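Local coordinates for NADH oxidase (Thermus thermophilus, PDB 6RUZ) that reduces coenzyme A disulfide with electrons from NADH, as an FAD-dependent member of the class-III pyridine nucleotide-disulfide oxidoreductases, at the interface of chains A and B. Numbering follows the deposited sequence. Chains: chain A/B, NADH oxidase.

Contact 1: the interface of chains A and B. Residues chain A 42, 44-45, 48, 53-54, 59-60; chain B 365-368, 426.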
# COMPACT_ATOMS: atom_id res chain seq x y z
N GLY A 42 -19.74 9.14 -10.05
CA GLY A 42 -18.31 9.32 -9.86
C GLY A 42 -17.66 10.23 -10.86
O GLY A 42 -17.19 9.75 -11.84
N CYS A 44 -14.86 11.16 -10.97
CA CYS A 44 -13.46 10.68 -10.99
C CYS A 44 -13.27 9.73 -12.16
O CYS A 44 -12.17 9.58 -12.68
CB CYS A 44 -13.07 9.99 -9.66
SG CYS A 44 -14.13 10.52 -8.25
N GLY A 45 -14.37 9.13 -12.59
CA GLY A 45 -14.36 8.11 -13.59
C GLY A 45 -14.56 8.68 -15.00
O GLY A 45 -14.43 7.92 -16.00
N TYR A 48 -12.26 7.79 -17.74
CA TYR A 48 -12.25 6.42 -18.23
C TYR A 48 -13.40 6.13 -19.22
O TYR A 48 -13.44 5.14 -19.94
CB TYR A 48 -12.18 5.47 -17.01
CG TYR A 48 -11.03 5.86 -16.23
CD1 TYR A 48 -9.74 5.74 -16.79
CD2 TYR A 48 -11.17 6.40 -14.95
CE1 TYR A 48 -8.57 6.13 -16.08
CE2 TYR A 48 -10.01 6.81 -14.21
CZ TYR A 48 -8.68 6.70 -14.82
OH TYR A 48 -7.47 7.11 -14.20
N GLU A 53 -12.48 2.90 -22.31
CA GLU A 53 -12.37 1.83 -21.32
C GLU A 53 -13.69 1.47 -20.60
O GLU A 53 -13.98 0.29 -20.35
CB GLU A 53 -11.28 2.13 -20.30
CG GLU A 53 -9.90 1.85 -20.81
CD GLU A 53 -8.78 2.76 -20.18
OE1 GLU A 53 -7.65 2.19 -20.02
OE2 GLU A 53 -9.02 4.03 -19.88
N ILE A 54 -14.46 2.48 -20.24
CA ILE A 54 -15.77 2.25 -19.68
C ILE A 54 -16.80 2.68 -20.69
O ILE A 54 -16.98 3.86 -20.95
CB ILE A 54 -16.03 3.04 -18.42
CG1 ILE A 54 -15.08 2.61 -17.31
CG2 ILE A 54 -17.38 2.84 -17.96
CD1 ILE A 54 -15.12 3.65 -16.22
N ARG A 59 -22.71 3.76 -16.36
CA ARG A 59 -21.85 2.95 -15.52
C ARG A 59 -21.29 3.67 -14.16
O ARG A 59 -21.07 3.04 -13.12
CB ARG A 59 -20.80 2.25 -16.38
CG ARG A 59 -20.78 0.68 -16.13
CD ARG A 59 -21.43 -0.07 -17.24
NE ARG A 59 -20.75 -1.32 -17.53
CZ ARG A 59 -20.82 -1.96 -18.72
NH1 ARG A 59 -21.54 -1.41 -19.73
NH2 ARG A 59 -20.15 -3.15 -18.92
N LEU A 60 -21.20 5.00 -14.18
CA LEU A 60 -20.52 5.81 -13.20
C LEU A 60 -21.45 6.19 -12.07
O LEU A 60 -21.03 6.85 -11.10
CB LEU A 60 -20.04 7.10 -13.91
CG LEU A 60 -18.58 7.38 -14.26
CD1 LEU A 60 -17.83 6.14 -14.51
CD2 LEU A 60 -18.42 8.42 -15.42
N HIS B 365 -16.27 -0.04 -8.35
CA HIS B 365 -17.20 -1.04 -8.92
C HIS B 365 -17.15 -0.96 -10.45
O HIS B 365 -16.97 -1.99 -11.16
CB HIS B 365 -18.66 -0.92 -8.39
CG HIS B 365 -19.39 0.30 -8.83
ND1 HIS B 365 -19.28 1.53 -8.20
CD2 HIS B 365 -20.30 0.48 -9.82
CE1 HIS B 365 -20.06 2.43 -8.80
NE2 HIS B 365 -20.68 1.82 -9.79
N TYR B 366 -17.25 0.27 -10.95
CA TYR B 366 -17.25 0.49 -12.42
C TYR B 366 -15.89 0.39 -13.15
O TYR B 366 -15.85 0.27 -14.38
CB TYR B 366 -17.87 1.83 -12.80
CG TYR B 366 -17.18 3.05 -12.21
CD1 TYR B 366 -15.99 3.57 -12.78
CD2 TYR B 366 -17.75 3.69 -11.06
CE1 TYR B 366 -15.39 4.69 -12.22
CE2 TYR B 366 -17.13 4.81 -10.50
CZ TYR B 366 -15.97 5.30 -11.10
OH TYR B 366 -15.40 6.37 -10.53
N TYR B 367 -14.79 0.47 -12.44
CA TYR B 367 -13.52 0.37 -13.12
C TYR B 367 -13.14 -1.00 -13.70
O TYR B 367 -13.35 -2.00 -13.08
CB TYR B 367 -12.43 0.67 -12.17
CG TYR B 367 -11.20 1.09 -12.91
CD1 TYR B 367 -11.10 2.42 -13.37
CD2 TYR B 367 -10.13 0.18 -13.15
CE1 TYR B 367 -9.93 2.87 -14.05
CE2 TYR B 367 -8.95 0.60 -13.86
CZ TYR B 367 -8.87 1.95 -14.30
OH TYR B 367 -7.81 2.47 -14.97
N PRO B 368 -12.55 -1.01 -14.91
CA PRO B 368 -12.32 -2.26 -15.65
C PRO B 368 -11.32 -3.05 -15.00
O PRO B 368 -10.20 -2.58 -14.87
CB PRO B 368 -11.77 -1.77 -16.98
CG PRO B 368 -12.62 -0.50 -17.24
CD PRO B 368 -12.65 0.16 -15.82
N PRO B 426 -10.30 5.99 -8.85
CA PRO B 426 -11.07 4.81 -9.29
C PRO B 426 -10.26 3.48 -9.61
O PRO B 426 -10.67 2.33 -9.37
CB PRO B 426 -11.82 5.37 -10.50
CG PRO B 426 -11.90 6.78 -10.24
CD PRO B 426 -10.68 7.19 -9.56
O HOH W 1 -6.88 3.37 -17.68
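Two tyrosine rings of chain B, one meeting chain A with a face and the other with an edge, show how a largely apolar seam can be built. Over one face of B:Tyr366 lies the methyl CD1 of A:Leu60, 3.7 Å from the ring centroid and displaced toward the rim, a CH-pi contact; in the plane of the same ring, at its edge, stands B:His365 NE2 from its own chain. The neighbouring ring of B:Tyr367 is turned 82° against that of A:Tyr48, so that its CE1 points into the middle of the A:Tyr48 face, 3.7 Å above the plane, while A:Glu53 OE2 lies in plane at the edge of A:Tyr48. Behind it, B:Pro368 CD packs on one face of B:Tyr367, offset toward the rim.

B:Tyr366 places CG between its backbone N and carbonyl carbon (chi1 60°), the crowded position, and this sends the ring deep into chain A. Its CD1 meets A:Ile54 CD1 at 3.6 Å, while the phenol oxygen OH comes to 3.6 Å from the backbone N of A:Gly45, too long for a hydrogen bond. An alanine here would probably cost the seam its main wedge, removing the ring that A:Leu60, A:Ile54 and A:Gly45 pack against. A polar link runs through water, which lies 2.7 Å from A:Glu53 OE1 and 3.0 Å from B:Tyr367 OH. B:Pro426 CG closes on A:Cys44 CB at 3.5 Å.

A:Cys44, the residue that bonds covalently to CoA, lies in the 3-10 helix 43-45, next to helix 46-50 that carries A:Tyr48. Loop residues of the partner's dimerisation region pack against, and probably help to steady, the segment holding the redox cysteine.

Contact 2: the interface of chains A and B. Residues chain A 300, 304, 322-326, 402, 405, 409; chain B 419-424, 431, 436.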
# COMPACT_ATOMS: atom_id res chain seq x y z
N ASP A 300 -13.23 11.42 -1.79
CA ASP A 300 -13.25 10.66 -0.52
C ASP A 300 -13.49 11.61 0.63
O ASP A 300 -14.23 11.30 1.51
CB ASP A 300 -12.00 9.86 -0.28
CG ASP A 300 -10.81 10.77 -0.12
OD1 ASP A 300 -10.38 11.46 -1.14
OD2 ASP A 300 -10.29 10.76 1.05
N LYS A 304 -16.67 11.59 3.44
CA LYS A 304 -16.46 11.62 4.85
C LYS A 304 -17.19 12.86 5.34
O LYS A 304 -17.84 12.76 6.35
CB LYS A 304 -14.98 11.70 5.20
CG LYS A 304 -14.21 10.49 4.89
CD LYS A 304 -12.69 10.86 4.63
CE LYS A 304 -11.70 9.61 4.77
NZ LYS A 304 -10.66 9.31 3.60
N GLY A 322 -10.33 15.79 10.08
CA GLY A 322 -9.42 16.51 9.23
C GLY A 322 -8.61 15.69 8.25
O GLY A 322 -8.65 14.46 8.25
N VAL A 323 -7.83 16.38 7.43
CA VAL A 323 -7.11 15.74 6.38
C VAL A 323 -5.63 16.01 6.51
O VAL A 323 -5.19 16.75 7.34
CB VAL A 323 -7.64 16.17 5.03
CG1 VAL A 323 -9.09 15.68 4.91
CG2 VAL A 323 -7.44 17.65 4.85
N VAL A 324 -4.85 15.37 5.68
CA VAL A 324 -3.45 15.44 5.73
C VAL A 324 -3.04 15.75 4.28
O VAL A 324 -1.92 16.09 4.00
CB VAL A 324 -2.98 14.15 6.34
CG1 VAL A 324 -2.43 13.27 5.37
CG2 VAL A 324 -2.04 14.34 7.39
N GLY A 325 -4.03 15.69 3.39
CA GLY A 325 -3.90 16.01 1.99
C GLY A 325 -3.59 14.89 0.99
O GLY A 325 -3.18 15.17 -0.13
N THR A 326 -3.78 13.62 1.35
CA THR A 326 -3.41 12.47 0.48
C THR A 326 -4.20 12.42 -0.81
O THR A 326 -5.38 12.48 -0.75
CB THR A 326 -3.62 11.19 1.26
OG1 THR A 326 -3.05 11.38 2.58
CG2 THR A 326 -3.03 10.07 0.61
N ASP A 402 -0.17 5.45 1.72
CA ASP A 402 -1.10 5.36 2.84
C ASP A 402 -0.38 5.29 4.20
O ASP A 402 -0.90 5.77 5.17
CB ASP A 402 -2.20 4.24 2.64
CG ASP A 402 -3.30 4.68 1.66
OD1 ASP A 402 -3.35 5.93 1.34
OD2 ASP A 402 -4.12 3.82 1.21
N ALA A 405 0.51 8.83 5.12
CA ALA A 405 -0.66 9.53 5.54
C ALA A 405 -0.89 9.11 6.99
O ALA A 405 -1.21 9.97 7.83
CB ALA A 405 -1.88 9.20 4.65
N HIS A 409 -0.56 11.71 10.45
CA HIS A 409 -1.77 11.87 11.19
C HIS A 409 -1.59 12.11 12.62
O HIS A 409 -2.18 13.09 13.10
CB HIS A 409 -2.72 10.69 10.97
CG HIS A 409 -4.16 11.07 11.09
ND1 HIS A 409 -4.85 10.98 12.29
CD2 HIS A 409 -5.02 11.60 10.17
CE1 HIS A 409 -6.07 11.45 12.12
NE2 HIS A 409 -6.20 11.83 10.85
N ALA B 419 -9.85 7.50 11.24
CA ALA B 419 -9.60 8.93 11.06
C ALA B 419 -8.64 9.24 9.88
O ALA B 419 -8.57 10.38 9.40
CB ALA B 419 -9.08 9.52 12.38
N LEU B 420 -7.90 8.20 9.46
CA LEU B 420 -6.89 8.23 8.42
C LEU B 420 -7.44 8.77 7.12
O LEU B 420 -8.53 8.40 6.61
CB LEU B 420 -6.31 6.81 8.19
CG LEU B 420 -5.30 6.40 9.24
CD1 LEU B 420 -4.41 5.28 8.70
CD2 LEU B 420 -4.51 7.62 9.82
N ASP B 421 -6.68 9.67 6.55
CA ASP B 421 -7.03 10.18 5.24
C ASP B 421 -6.32 9.39 4.13
O ASP B 421 -5.30 9.82 3.59
CB ASP B 421 -6.61 11.66 5.29
CG ASP B 421 -6.60 12.38 3.93
OD1 ASP B 421 -7.40 12.03 2.96
OD2 ASP B 421 -5.76 13.34 3.94
N LEU B 422 -6.85 8.25 3.77
CA LEU B 422 -6.14 7.49 2.68
C LEU B 422 -6.43 7.95 1.26
O LEU B 422 -7.22 8.93 0.98
CB LEU B 422 -6.43 6.00 2.72
CG LEU B 422 -6.54 5.49 4.19
CD1 LEU B 422 -7.08 4.10 4.17
CD2 LEU B 422 -5.33 5.56 5.00
N ALA B 423 -5.82 7.24 0.33
CA ALA B 423 -5.86 7.74 -1.07
C ALA B 423 -6.92 7.07 -1.83
O ALA B 423 -6.97 5.84 -1.85
CB ALA B 423 -4.58 7.55 -1.77
N TYR B 424 -7.78 7.88 -2.45
CA TYR B 424 -8.85 7.41 -3.33
C TYR B 424 -8.58 7.67 -4.83
O TYR B 424 -8.24 8.81 -5.21
CB TYR B 424 -10.09 8.23 -3.01
CG TYR B 424 -11.08 7.83 -4.02
CD1 TYR B 424 -11.32 6.44 -4.19
CD2 TYR B 424 -11.67 8.76 -4.90
CE1 TYR B 424 -12.18 5.98 -5.23
CE2 TYR B 424 -12.54 8.33 -5.91
CZ TYR B 424 -12.82 6.90 -6.09
OH TYR B 424 -13.67 6.31 -7.08
N VAL B 431 -14.34 4.29 -3.12
CA VAL B 431 -14.17 5.60 -2.51
C VAL B 431 -14.00 5.56 -0.94
O VAL B 431 -13.47 6.47 -0.29
CB VAL B 431 -15.28 6.59 -3.03
CG1 VAL B 431 -16.66 6.34 -2.35
CG2 VAL B 431 -14.85 8.01 -2.83
N LEU B 436 -10.86 1.41 5.65
CA LEU B 436 -11.92 2.20 6.26
C LEU B 436 -13.23 1.51 6.41
O LEU B 436 -13.92 1.74 7.49
CB LEU B 436 -12.18 3.51 5.54
CG LEU B 436 -10.85 4.22 5.69
CD1 LEU B 436 -11.00 5.48 4.87
CD2 LEU B 436 -10.40 4.41 7.20
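In this family of pyridine nucleotide-disulfide oxidoreductases, the C-terminal dimerisation region of one subunit packs against its partner, and B:Asp421 offers a worked case of a carboxylate locked into a loop. With CG anti to its backbone N (chi1 168°), the side chain extends toward the turn A:Val323 to A:Thr326. There OD2 accepts from the amide of A:Val324 at 2.8 Å, a fairly straight bond (163° at H), and from the amide of A:Thr326 at 3.3 Å. Both donors approach from above the carboxylate plane, and A:Gly325 N adds a weak bond. The side chains of A:Thr326 and B:Asp421 slide past each other in opposite directions, which brings the hydroxyl OG1 to the backbone carbonyl O of B:Asp421 at 2.9 Å, nearly along the C=O axis.

A:Asp300, at the start of helix 299-313, has CG in the crowded position (chi1 64°). Its carboxylate is nearly coplanar with that of B:Asp421, and the like charges probably repel; A:Lys304 NZ, bonded at 3.0 Å to the anti lone pair of A:Asp300 OD2 in an intrachain salt bridge, would probably ease this. That amine also stands near B:Asp421 OD1 without touching it. On its other side, A:Asp300 CB packs on B:Tyr424 CB.

A:Lys304 bends at its last torsion and crosses B:Leu436 at about a right angle. Farther along, A:Asp402 OD1 takes the amide of B:Ala423 on its syn lone pair, 3.0 Å away. The imidazole NE2 of A:His409 lies 3.1 Å from the carbonyl O of B:Ala419, a hydrogen bond if NE2 carries the proton.

The centres of the C-alpha atoms of contact 1 and contact 2 lie about 21 Å apart along the same two-fold symmetric interface, and each contact has a twin with the chains exchanged. They share no residue, yet the chain B stretch 419-426 runs through both, ending in the proline that belongs to contact 1. Contact 1 is mainly apolar and touches the region of the redox cysteine, whereas contact 2 is rich in direct hydrogen bonds and includes A:Asp300, an FAD-binding residue. The dimer is thus held by patches of different chemistry, each present twice, and the partner chain probably helps to shape the active site.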